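Aspartate aminotransferase (Thermotoga maritima, PDB 1O4S) catalyses the pyridoxal-phosphate-dependent transfer of an amino group from L-aspartate to 2-oxoglutarate, giving oxaloacetate and L-glutamate, and works as a homodimer. Local coordinates at residues B[124-129]-B[174-179]. Sequence-based numbering, arbitrary orientation.
Sequences PGDEVI and KTKAVL
The carboxylate of E127 is met from above its plane by the hydroxyl of T175, which donates from OG1 to OE1 at 2.5 Å; OG1 in turn accepts from N of V172. CG of E127 stands anti to its backbone N (chi1 161°) and the chain runs extended, carrying the carboxylate across T175, while CB of E127 rests on CG of K174 at 3.5 Å. An alanine in place of E127 would probably leave the T175 hydroxyl without its carboxylate acceptor and open a gap between T175 and strand 148-153. At the other flat group, the D126 carboxylate, OD2 lies 3.7 Å from CD of K176 but bonds to N of D123, and NZ of K176 reaches O of L121. The backbones pair in parallel through a beta bulge: O of E127 takes N of K176 at 2.9 Å and, weakly, N of A177. Regular pairing follows, N of L179 to O of I129 at 3.0 Å. I129 packs beside V178 on the E127 face; V128 meets A177 and L179 on the other, under helix 138-144. In the seven-stranded large-domain sheet of this fold-type I aminotransferase, strand 127-132 lies next to edge strand 148-153, and 175-180 next to 209-213.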
loop_
_atom_site.group_PDB
_atom_site.type_symbol
_atom_site.label_atom_id
_atom_site.label_comp_id
_atom_site.label_asym_id
_atom_site.label_seq_id
_atom_site.Cartn_x
_atom_site.Cartn_y
_atom_site.Cartn_z
ATOM N N PRO B 124 -1.606 -20.996 -0.706
ATOM C CA PRO B 124 -1.650 -21.305 -2.138
ATOM C C PRO B 124 -2.646 -22.392 -2.506
ATOM O O PRO B 124 -2.669 -23.452 -1.888
ATOM C CB PRO B 124 -0.223 -21.763 -2.434
ATOM C CG PRO B 124 0.609 -20.998 -1.443
ATOM C CD PRO B 124 -0.222 -21.007 -0.191
ATOM N N GLY B 125 -3.460 -22.106 -3.511
ATOM C CA GLY B 125 -4.544 -22.980 -3.921
ATOM C C GLY B 125 -5.870 -22.874 -3.146
ATOM O O GLY B 125 -6.873 -23.433 -3.609
ATOM N N ASP B 126 -5.884 -22.217 -1.980
ATOM C CA ASP B 126 -7.118 -22.024 -1.224
ATOM C C ASP B 126 -8.126 -21.308 -2.095
ATOM O O ASP B 126 -7.763 -20.455 -2.900
ATOM C CB ASP B 126 -6.900 -21.210 0.049
ATOM C CG ASP B 126 -6.288 -22.010 1.195
ATOM O OD1 ASP B 126 -6.154 -23.243 1.094
ATOM O OD2 ASP B 126 -5.956 -21.481 2.272
ATOM N N GLU B 127 -9.395 -21.647 -1.922
ATOM C CA GLU B 127 -10.480 -21.108 -2.737
ATOM C C GLU B 127 -11.328 -20.044 -2.005
ATOM O O GLU B 127 -11.639 -20.161 -0.811
ATOM C CB GLU B 127 -11.377 -22.254 -3.215
ATOM C CG GLU B 127 -12.770 -21.831 -3.673
ATOM C CD GLU B 127 -13.609 -23.016 -4.118
ATOM O OE1 GLU B 127 -14.604 -23.367 -3.422
ATOM O OE2 GLU B 127 -13.244 -23.599 -5.158
ATOM N N VAL B 128 -11.688 -19.003 -2.744
ATOM C CA VAL B 128 -12.633 -18.005 -2.277
ATOM C C VAL B 128 -13.823 -18.035 -3.218
ATOM O O VAL B 128 -13.646 -17.933 -4.433
ATOM C CB VAL B 128 -12.039 -16.565 -2.260
ATOM C CG1 VAL B 128 -13.045 -15.577 -1.708
ATOM C CG2 VAL B 128 -10.744 -16.505 -1.437
ATOM N N ILE B 129 -15.023 -18.162 -2.645
ATOM C CA ILE B 129 -16.254 -17.996 -3.410
ATOM C C ILE B 129 -16.581 -16.512 -3.534
ATOM O O ILE B 129 -16.599 -15.792 -2.529
ATOM C CB ILE B 129 -17.399 -18.780 -2.737
ATOM C CG1 ILE B 129 -17.171 -20.277 -2.964
ATOM C CG2 ILE B 129 -18.780 -18.347 -3.284
ATOM C CD1 ILE B 129 -17.913 -21.148 -2.025
ATOM N N LYS B 174 -10.909 -27.041 0.263
ATOM C CA LYS B 174 -9.993 -25.936 0.021
ATOM C C LYS B 174 -10.689 -24.567 0.211
ATOM O O LYS B 174 -10.007 -23.574 0.375
ATOM C CB LYS B 174 -9.365 -26.075 -1.390
ATOM C CG LYS B 174 -10.233 -25.531 -2.543
ATOM C CD LYS B 174 -10.037 -26.277 -3.881
ATOM C CE LYS B 174 -8.859 -25.751 -4.695
ATOM N NZ LYS B 174 -8.993 -26.072 -6.156
ATOM N N THR B 175 -12.030 -24.531 0.184
ATOM C CA THR B 175 -12.793 -23.277 0.383
ATOM C C THR B 175 -12.502 -22.624 1.734
ATOM O O THR B 175 -12.993 -23.065 2.789
ATOM C CB THR B 175 -14.307 -23.465 0.283
ATOM O OG1 THR B 175 -14.669 -23.996 -0.993
ATOM C CG2 THR B 175 -15.005 -22.060 0.338
ATOM N N LYS B 176 -11.717 -21.555 1.685
ATOM C CA LYS B 176 -11.274 -20.852 2.874
ATOM C C LYS B 176 -12.152 -19.633 3.216
ATOM O O LYS B 176 -12.195 -19.220 4.358
ATOM C CB LYS B 176 -9.796 -20.417 2.678
ATOM C CG LYS B 176 -9.100 -19.901 3.951
ATOM C CD LYS B 176 -8.624 -21.062 4.863
ATOM C CE LYS B 176 -8.270 -20.555 6.303
ATOM N NZ LYS B 176 -6.906 -19.882 6.464
ATOM N N ALA B 177 -12.800 -19.029 2.229
ATOM C CA ALA B 177 -13.588 -17.835 2.478
ATOM C C ALA B 177 -14.703 -17.631 1.476
ATOM O O ALA B 177 -14.638 -18.108 0.334
ATOM C CB ALA B 177 -12.676 -16.568 2.517
ATOM N N VAL B 178 -15.747 -16.947 1.939
ATOM C CA VAL B 178 -16.786 -16.475 1.081
ATOM C C VAL B 178 -16.804 -14.950 1.224
ATOM O O VAL B 178 -16.909 -14.396 2.330
ATOM C CB VAL B 178 -18.136 -17.079 1.441
ATOM C CG1 VAL B 178 -19.283 -16.427 0.597
ATOM C CG2 VAL B 178 -18.111 -18.604 1.272
ATOM N N LEU B 179 -16.700 -14.288 0.077
ATOM C CA LEU B 179 -16.649 -12.847 -0.022
ATOM C C LEU B 179 -18.027 -12.273 -0.359
ATOM O O LEU B 179 -18.601 -12.593 -1.400
ATOM C CB LEU B 179 -15.678 -12.459 -1.131
ATOM C CG LEU B 179 -15.554 -10.962 -1.396
ATOM C CD1 LEU B 179 -15.023 -10.244 -0.168
ATOM C CD2 LEU B 179 -14.657 -10.739 -2.618
#